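Local coordinates for ESX secretion system protein EccC (Thermomonospora curvata, PDB 4NH0) that serves as the multidomain FtsK-type ATPase of a type VII (ESX) secretion system, binds the substrate EsxB and may be the translocase subunit, at residues Gln274-Val280 against Glu292-Lys296; Met303-Cys309 against His472-Ile477. All blocks are in the same frame, centred on the assembly; numbering follows the deposited sequence.

Interaction 1: Gln274-Val280 against Glu292-Lys296; sequences QRNRLRV and ELDIK
Build 274-280 as a loop that makes a type II turn from N276 to R279, with R277 extended (phi/psi -70/130) and L278 left-handed (55/33), then enters a strand antiparallel to 292-294. R279 and D294 form a non-hydrogen-bonded pair, CA to CA 4.2 Å; V280 and L293 form the hydrogen-bonded pair, with an L293 N to V280 O hydrogen bond at 2.9 Å and a weak V280 N to L293 O one at 3.3 Å. The residues to place first are K296, R279 and E292. R279, t at chi1 and chi2 and m at chi3, turns its guanidinium to the acids of 292-294: NH1 lies 2.7 Å from E292 OE1, a salt bridge, while NE makes a longer one, weak as a hydrogen bond, to D294 OD2 at 3.4 Å. K296 folds back over the turn, its CD 3.1 Å from R277 O; its NZ position is uncertain. L278 O accepts from I295 N at 3.3 Å. This is the charged open end of a beta hairpin. On the sheet face carrying V280 and L293, helix 317-329 packs; L293 also touches Y475 and I477 of strand 473-479.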
ATOM      1  N   GLN A 274      32.985 -12.528  46.662  1.00 99.77           N
ATOM      2  CA  GLN A 274      32.356 -13.565  45.848  1.00 90.28           C
ATOM      3  C   GLN A 274      31.053 -14.077  46.455  1.00 86.91           C
ATOM      4  O   GLN A 274      30.112 -14.400  45.734  1.00 91.92           O
ATOM      5  CB  GLN A 274      33.317 -14.739  45.637  1.00101.28           C
ATOM      6  CG  GLN A 274      34.557 -14.406  44.823  1.00126.77           C
ATOM      7  CD  GLN A 274      35.669 -13.808  45.662  1.00118.17           C
ATOM      8  OE1 GLN A 274      35.527 -13.641  46.873  1.00112.32           O
ATOM      9  NE2 GLN A 274      36.784 -13.483  45.021  1.00103.35           N
ATOM     10  N   ARG A 275      31.000 -14.144  47.781  1.00 85.70           N
ATOM     11  CA  ARG A 275      29.800 -14.611  48.462  1.00 88.77           C
ATOM     12  C   ARG A 275      28.707 -13.549  48.448  1.00 88.30           C
ATOM     13  O   ARG A 275      27.539 -13.853  48.209  1.00 91.71           O
ATOM     14  CB  ARG A 275      30.114 -15.013  49.903  1.00 79.94           C
ATOM     15  CG  ARG A 275      28.965 -15.737  50.583  1.00 91.48           C
ATOM     16  CD  ARG A 275      29.147 -15.822  52.087  1.00 79.14           C
ATOM     17  NE  ARG A 275      28.018 -16.499  52.719  1.00 82.71           N
ATOM     18  CZ  ARG A 275      27.789 -16.514  54.027  1.00 91.73           C
ATOM     19  NH1 ARG A 275      28.610 -15.882  54.855  1.00 93.22           N
ATOM     20  NH2 ARG A 275      26.735 -17.158  54.508  1.00 90.33           N
ATOM     21  N   ASN A 276      29.092 -12.303  48.703  1.00 80.67           N
ATOM     22  CA  ASN A 276      28.134 -11.208  48.795  1.00 82.53           C
ATOM     23  C   ASN A 276      27.603 -10.746  47.442  1.00 88.87           C
ATOM     24  O   ASN A 276      26.736  -9.875  47.376  1.00 81.34           O
ATOM     25  CB  ASN A 276      28.759 -10.021  49.530  1.00 86.92           C
ATOM     26  CG  ASN A 276      28.735 -10.192  51.033  1.00 89.22           C
ATOM     27  OD1 ASN A 276      27.860  -9.661  51.715  1.00 98.14           O
ATOM     28  ND2 ASN A 276      29.698 -10.939  51.560  1.00 96.83           N
ATOM     29  N   ARG A 277      28.128 -11.320  46.365  1.00 86.61           N
ATOM     30  CA  ARG A 277      27.615 -11.017  45.036  1.00 71.36           C
ATOM     31  C   ARG A 277      26.226 -11.616  44.868  1.00 75.89           C
ATOM     32  O   ARG A 277      26.011 -12.790  45.164  1.00 72.99           O
ATOM     33  CB  ARG A 277      28.551 -11.543  43.948  1.00 78.36           C
ATOM     34  CG  ARG A 277      29.886 -10.828  43.877  1.00 85.46           C
ATOM     35  CD  ARG A 277      30.622 -11.159  42.591  1.00 91.11           C
ATOM     36  NE  ARG A 277      31.947 -10.550  42.554  1.00116.65           N
ATOM     37  CZ  ARG A 277      33.078 -11.219  42.745  1.00118.24           C
ATOM     38  NH1 ARG A 277      33.045 -12.523  42.979  1.00101.80           N
ATOM     39  NH2 ARG A 277      34.243 -10.587  42.696  1.00131.93           N
ATOM     40  N   LEU A 278      25.289 -10.794  44.405  1.00 61.90           N
ATOM     41  CA  LEU A 278      23.905 -11.209  44.192  1.00 57.64           C
ATOM     42  C   LEU A 278      23.297 -11.808  45.456  1.00 63.28           C
ATOM     43  O   LEU A 278      22.464 -12.710  45.389  1.00 51.16           O
ATOM     44  CB  LEU A 278      23.815 -12.204  43.033  1.00 63.51           C
ATOM     45  CG  LEU A 278      23.499 -11.631  41.648  1.00 49.24           C
ATOM     46  CD1 LEU A 278      24.348 -10.411  41.339  1.00 51.33           C
ATOM     47  CD2 LEU A 278      23.695 -12.695  40.583  1.00 64.20           C
ATOM     48  N   ARG A 279      23.728 -11.299  46.605  1.00 69.16           N
ATOM     49  CA  ARG A 279      23.218 -11.747  47.894  1.00 63.62           C
ATOM     50  C   ARG A 279      22.751 -10.556  48.717  1.00 63.23           C
ATOM     51  O   ARG A 279      23.558  -9.740  49.159  1.00 64.74           O
ATOM     52  CB  ARG A 279      24.287 -12.530  48.655  1.00 71.38           C
ATOM     53  CG  ARG A 279      23.923 -12.827  50.100  1.00 65.41           C
ATOM     54  CD  ARG A 279      25.052 -13.543  50.819  1.00 68.44           C
ATOM     55  NE  ARG A 279      25.034 -14.982  50.576  1.00 71.38           N
ATOM     56  CZ  ARG A 279      24.593 -15.878  51.451  1.00 67.53           C
ATOM     57  NH1 ARG A 279      24.136 -15.486  52.633  1.00 63.76           N
ATOM     58  NH2 ARG A 279      24.612 -17.168  51.149  1.00 69.49           N
ATOM     59  N   VAL A 280      21.442 -10.461  48.916  1.00 55.16           N
ATOM     60  CA  VAL A 280      20.856  -9.350  49.652  1.00 58.72           C
ATOM     61  C   VAL A 280      19.888  -9.850  50.718  1.00 64.20           C
ATOM     62  O   VAL A 280      19.276 -10.905  50.559  1.00 57.31           O
ATOM     63  CB  VAL A 280      20.119  -8.381  48.707  1.00 60.98           C
ATOM     64  CG1 VAL A 280      21.107  -7.659  47.808  1.00 61.21           C
ATOM     65  CG2 VAL A 280      19.087  -9.129  47.881  1.00 55.34           C
ATOM     66  N   GLU A 292      19.249 -13.777  54.181  1.00 75.86           N
ATOM     67  CA  GLU A 292      19.779 -13.365  52.889  1.00 65.02           C
ATOM     68  C   GLU A 292      19.364 -14.312  51.774  1.00 68.84           C
ATOM     69  O   GLU A 292      19.220 -15.515  51.985  1.00 53.88           O
ATOM     70  CB  GLU A 292      21.304 -13.270  52.947  1.00 69.81           C
ATOM     71  CG  GLU A 292      21.825 -12.142  53.815  1.00 78.77           C
ATOM     72  CD  GLU A 292      23.336 -12.059  53.812  1.00 86.92           C
ATOM     73  OE1 GLU A 292      23.989 -13.120  53.895  1.00 75.81           O
ATOM     74  OE2 GLU A 292      23.872 -10.935  53.723  1.00 77.95           O
ATOM     75  N   LEU A 293      19.173 -13.755  50.584  1.00 67.94           N
ATOM     76  CA  LEU A 293      18.857 -14.549  49.407  1.00 56.52           C
ATOM     77  C   LEU A 293      19.992 -14.458  48.394  1.00 62.08           C
ATOM     78  O   LEU A 293      20.281 -13.386  47.868  1.00 66.07           O
ATOM     79  CB  LEU A 293      17.542 -14.089  48.779  1.00 49.41           C
ATOM     80  CG  LEU A 293      17.094 -14.857  47.537  1.00 55.04           C
ATOM     81  CD1 LEU A 293      17.056 -16.348  47.821  1.00 53.53           C
ATOM     82  CD2 LEU A 293      15.735 -14.367  47.069  1.00 48.27           C
ATOM     83  N   ASP A 294      20.633 -15.591  48.132  1.00 76.87           N
ATOM     84  CA  ASP A 294      21.773 -15.651  47.227  1.00 70.86           C
ATOM     85  C   ASP A 294      21.402 -16.403  45.954  1.00 75.59           C
ATOM     86  O   ASP A 294      21.315 -17.626  45.957  1.00 90.64           O
ATOM     87  CB  ASP A 294      22.959 -16.321  47.921  1.00 71.61           C
ATOM     88  CG  ASP A 294      24.193 -16.377  47.049  1.00 78.61           C
ATOM     89  OD1 ASP A 294      24.302 -17.311  46.226  1.00 89.96           O
ATOM     90  OD2 ASP A 294      25.061 -15.493  47.194  1.00 90.49           O
ATOM     91  N   ILE A 295      21.187 -15.671  44.866  1.00 64.48           N
ATOM     92  CA  ILE A 295      20.701 -16.281  43.634  1.00 67.75           C
ATOM     93  C   ILE A 295      21.825 -16.733  42.707  1.00 64.67           C
ATOM     94  O   ILE A 295      21.592 -17.006  41.531  1.00 71.78           O
ATOM     95  CB  ILE A 295      19.787 -15.317  42.860  1.00 62.95           C
ATOM     96  CG1 ILE A 295      20.536 -14.030  42.517  1.00 61.01           C
ATOM     97  CG2 ILE A 295      18.540 -15.005  43.669  1.00 59.06           C
ATOM     98  CD1 ILE A 295      19.719 -13.048  41.712  1.00 48.67           C
ATOM     99  N   LYS A 296      23.042 -16.814  43.233  1.00 53.91           N
ATOM    100  CA  LYS A 296      24.161 -17.334  42.457  1.00 53.74           C
ATOM    101  C   LYS A 296      24.015 -18.836  42.271  1.00 58.02           C
ATOM    102  O   LYS A 296      23.280 -19.486  43.009  1.00 80.28           O
ATOM    103  CB  LYS A 296      25.494 -17.024  43.134  1.00 64.71           C
ATOM    104  CG  LYS A 296      25.820 -15.550  43.246  1.00 53.74           C
ATOM    105  CD  LYS A 296      27.196 -15.361  43.856  1.00 56.65           C
ATOM    106  CE  LYS A 296      27.254 -15.942  45.254  1.00 66.62           C
ATOM    107  NZ  LYS A 296      28.605 -15.816  45.858  1.00 91.36           N
TER

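Interaction 2: Met303-Cys309 against His472-Ile477; sequences MGPHGLC and HLSYRI
Run strands 306-309 and 473-477 parallel, side by side in one sheet, their short axes 4.4 Å apart at closest approach and inclined at 39°. The register pairs G307 with Y475 (CA to CA 4.7 Å), L308 with R476 (4.9 Å) and C309 with I477 (4.6 Å). Three backbone hydrogen bonds join the strands: S474 N gives to H306 O at 2.9 Å, L308 N to Y475 O at 3.1 Å, and I477 N to L308 O at 2.8 Å. L308 thus spends both its amide and its carbonyl on 473-477, whereas G307 and C309 turn their backbone bonds to strand 452-458 across the other edge. On that same side, H306 ND1 is hydrogen-bonded to L454 N, and P305 O to H453 ND1. R476 directs its NH2 into a salt bridge with D470, and its backbone bonds to K509 of strand 505-510.

Y475, with chi1 p, lays its ring over G307: the glycine CA sits 3.4 Å from the ring centroid, a CH-pi contact over the face, and a CB there would clash with the ring. G304, at positive phi, lies with its CA 3.2 Å from S474 OG. On the face of L308, its CB meets L473 CD1 at 3.7 Å; on that of C309, its CB is 4.2 Å from I477 CB. C309 also touches the predicted Walker A loop (P-loop), its side chain about 4 Å from that of K317, a predicted ATP-binding residue. A central parallel strand running into the P-loop is the hallmark of the P-loop NTPase fold, here in the first FtsK domain.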
ATOM      1  N   MET A 303      21.806 -21.729  46.837  1.00102.10           N
ATOM      2  CA  MET A 303      20.416 -21.468  46.459  1.00 98.74           C
ATOM      3  C   MET A 303      20.188 -21.382  44.949  1.00 94.24           C
ATOM      4  O   MET A 303      19.154 -20.893  44.504  1.00 77.13           O
ATOM      5  CB  MET A 303      19.920 -20.191  47.143  1.00 80.24           C
ATOM      6  CG  MET A 303      19.617 -20.379  48.622  1.00 84.50           C
ATOM      7  SD  MET A 303      19.129 -18.864  49.465  1.00 88.29           S
ATOM      8  CE  MET A 303      20.710 -18.300  50.084  1.00 77.62           C
ATOM      9  N   GLY A 304      21.153 -21.866  44.172  1.00 94.72           N
ATOM     10  CA  GLY A 304      21.006 -21.993  42.731  1.00 83.91           C
ATOM     11  C   GLY A 304      20.711 -20.723  41.954  1.00 90.36           C
ATOM     12  O   GLY A 304      20.550 -19.650  42.534  1.00100.22           O
ATOM     13  N   PRO A 305      20.642 -20.841  40.621  1.00 87.94           N
ATOM     14  CA  PRO A 305      20.397 -19.704  39.728  1.00 78.49           C
ATOM     15  C   PRO A 305      18.955 -19.210  39.766  1.00 72.81           C
ATOM     16  O   PRO A 305      18.723 -18.003  39.813  1.00 51.63           O
ATOM     17  CB  PRO A 305      20.730 -20.269  38.339  1.00 67.76           C
ATOM     18  CG  PRO A 305      21.495 -21.533  38.593  1.00 81.01           C
ATOM     19  CD  PRO A 305      20.946 -22.068  39.871  1.00 86.97           C
ATOM     20  N   HIS A 306      18.000 -20.133  39.749  1.00 80.58           N
ATOM     21  CA  HIS A 306      16.594 -19.770  39.613  1.00 74.97           C
ATOM     22  C   HIS A 306      15.771 -20.169  40.832  1.00 73.38           C
ATOM     23  O   HIS A 306      16.165 -21.045  41.600  1.00 77.52           O
ATOM     24  CB  HIS A 306      16.012 -20.415  38.358  1.00 76.27           C
ATOM     25  CG  HIS A 306      16.975 -20.472  37.214  1.00 74.40           C
ATOM     26  ND1 HIS A 306      17.226 -19.391  36.398  1.00 66.19           N
ATOM     27  CD2 HIS A 306      17.756 -21.478  36.757  1.00 73.43           C
ATOM     28  CE1 HIS A 306      18.118 -19.730  35.484  1.00 78.49           C
ATOM     29  NE2 HIS A 306      18.456 -20.991  35.679  1.00 82.51           N
ATOM     30  N   GLY A 307      14.622 -19.521  41.000  1.00 68.58           N
ATOM     31  CA  GLY A 307      13.762 -19.788  42.138  1.00 62.55           C
ATOM     32  C   GLY A 307      12.298 -19.473  41.904  1.00 69.98           C
ATOM     33  O   GLY A 307      11.927 -18.919  40.869  1.00 79.12           O
ATOM     34  N   LEU A 308      11.466 -19.822  42.879  1.00 68.23           N
ATOM     35  CA  LEU A 308      10.022 -19.658  42.761  1.00 66.58           C
ATOM     36  C   LEU A 308       9.424 -19.028  44.016  1.00 70.15           C
ATOM     37  O   LEU A 308       9.851 -19.319  45.131  1.00 71.05           O
ATOM     38  CB  LEU A 308       9.363 -21.012  42.479  1.00 72.59           C
ATOM     39  CG  LEU A 308       7.846 -21.136  42.611  1.00 58.40           C
ATOM     40  CD1 LEU A 308       7.270 -21.904  41.439  1.00 68.18           C
ATOM     41  CD2 LEU A 308       7.487 -21.824  43.917  1.00 82.68           C
ATOM     42  N   CYS A 309       8.432 -18.163  43.823  1.00 75.06           N
ATOM     43  CA  CYS A 309       7.755 -17.510  44.937  1.00 57.99           C
ATOM     44  C   CYS A 309       6.241 -17.605  44.805  1.00 67.17           C
ATOM     45  O   CYS A 309       5.673 -17.221  43.785  1.00 86.44           O
ATOM     46  CB  CYS A 309       8.176 -16.044  45.035  1.00 58.30           C
ATOM     47  SG  CYS A 309       7.171 -15.063  46.167  1.00 81.96           S
ATOM     48  N   HIS A 472      14.845 -27.250  38.120  1.00 96.27           N
ATOM     49  CA  HIS A 472      15.673 -26.071  37.891  1.00100.25           C
ATOM     50  C   HIS A 472      15.424 -24.968  38.915  1.00 92.89           C
ATOM     51  O   HIS A 472      16.260 -24.083  39.100  1.00 81.01           O
ATOM     52  CB  HIS A 472      15.435 -25.531  36.480  1.00100.99           C
ATOM     53  CG  HIS A 472      15.623 -26.556  35.404  1.00 99.06           C
ATOM     54  ND1 HIS A 472      14.605 -27.377  34.972  1.00102.57           N
ATOM     55  CD2 HIS A 472      16.716 -26.897  34.680  1.00 97.04           C
ATOM     56  CE1 HIS A 472      15.060 -28.176  34.024  1.00108.42           C
ATOM     57  NE2 HIS A 472      16.337 -27.906  33.828  1.00109.32           N
ATOM     58  N   LEU A 473      14.274 -25.019  39.576  1.00 79.97           N
ATOM     59  CA  LEU A 473      13.950 -24.036  40.603  1.00 78.96           C
ATOM     60  C   LEU A 473      14.593 -24.422  41.929  1.00 87.45           C
ATOM     61  O   LEU A 473      14.068 -25.253  42.664  1.00 84.14           O
ATOM     62  CB  LEU A 473      12.436 -23.903  40.756  1.00 75.73           C
ATOM     63  CG  LEU A 473      11.740 -23.275  39.547  1.00 61.67           C
ATOM     64  CD1 LEU A 473      10.234 -23.261  39.724  1.00 57.35           C
ATOM     65  CD2 LEU A 473      12.266 -21.871  39.310  1.00 70.61           C
ATOM     66  N   SER A 474      15.734 -23.813  42.224  1.00 86.03           N
ATOM     67  CA  SER A 474      16.497 -24.158  43.416  1.00 68.00           C
ATOM     68  C   SER A 474      15.829 -23.659  44.691  1.00 80.29           C
ATOM     69  O   SER A 474      15.301 -24.451  45.471  1.00 95.37           O
ATOM     70  CB  SER A 474      17.914 -23.598  43.317  1.00 78.40           C
ATOM     71  OG  SER A 474      18.502 -23.928  42.071  1.00 92.16           O
ATOM     72  N   TYR A 475      15.857 -22.348  44.907  1.00 74.44           N
ATOM     73  CA  TYR A 475      15.261 -21.775  46.107  1.00 69.12           C
ATOM     74  C   TYR A 475      13.765 -21.564  45.929  1.00 68.25           C
ATOM     75  O   TYR A 475      13.292 -21.320  44.821  1.00 78.29           O
ATOM     76  CB  TYR A 475      15.944 -20.454  46.482  1.00 73.88           C
ATOM     77  CG  TYR A 475      15.790 -19.333  45.473  1.00 66.81           C
ATOM     78  CD1 TYR A 475      16.655 -19.220  44.395  1.00 76.34           C
ATOM     79  CD2 TYR A 475      14.796 -18.375  45.617  1.00 61.05           C
ATOM     80  CE1 TYR A 475      16.528 -18.193  43.481  1.00 77.32           C
ATOM     81  CE2 TYR A 475      14.660 -17.345  44.705  1.00 60.63           C
ATOM     82  CZ  TYR A 475      15.529 -17.260  43.639  1.00 70.19           C
ATOM     83  OH  TYR A 475      15.401 -16.240  42.728  1.00 62.16           O
ATOM     84  N   ARG A 476      13.022 -21.674  47.024  1.00 63.06           N
ATOM     85  CA  ARG A 476      11.576 -21.516  46.982  1.00 57.61           C
ATOM     86  C   ARG A 476      11.094 -20.661  48.147  1.00 58.66           C
ATOM     87  O   ARG A 476      11.312 -21.000  49.309  1.00 68.02           O
ATOM     88  CB  ARG A 476      10.889 -22.884  47.002  1.00 75.30           C
ATOM     89  CG  ARG A 476      11.128 -23.717  45.751  1.00 75.66           C
ATOM     90  CD  ARG A 476      10.386 -25.040  45.804  1.00 79.72           C
ATOM     91  NE  ARG A 476      10.659 -25.880  44.644  1.00 92.16           N
ATOM     92  CZ  ARG A 476      10.229 -27.129  44.500  1.00110.51           C
ATOM     93  NH1 ARG A 476       9.489 -27.697  45.444  1.00 96.42           N
ATOM     94  NH2 ARG A 476      10.534 -27.812  43.405  1.00119.58           N
ATOM     95  N   ILE A 477      10.450 -19.544  47.828  1.00 58.43           N
ATOM     96  CA  ILE A 477       9.913 -18.657  48.849  1.00 58.52           C
ATOM     97  C   ILE A 477       8.404 -18.822  48.953  1.00 64.42           C
ATOM     98  O   ILE A 477       7.668 -18.482  48.028  1.00 74.93           O
ATOM     99  CB  ILE A 477      10.241 -17.184  48.558  1.00 61.29           C
ATOM    100  CG1 ILE A 477      11.754 -16.971  48.527  1.00 59.33           C
ATOM    101  CG2 ILE A 477       9.604 -16.281  49.599  1.00 52.27           C
ATOM    102  CD1 ILE A 477      12.164 -15.528  48.377  1.00 51.77           C
TER

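How the interactions relate
Both interactions belong to the same mixed sheet, but at different depths. Interaction 1 closes the hairpin at the sheet's outer edge, partly exposed, and relies on a salt-bridge network beside an antiparallel ladder. Interaction 2 lies in the buried parallel part, where backbone bonds, apolar side chains and an aromatic ring over glycine do the work, next to the predicted nucleotide-binding loop. The centres of interactions 1 and 2 lie about 13 Å apart. The chain passes from strand 290-294 to strand 306-310, and M303 packs back on the hairpin, its CB 3.2 Å from D294 O and its SD 3.7 Å from L293 CD1. I295 CG2 meets Y475 OH at 3.5 Å.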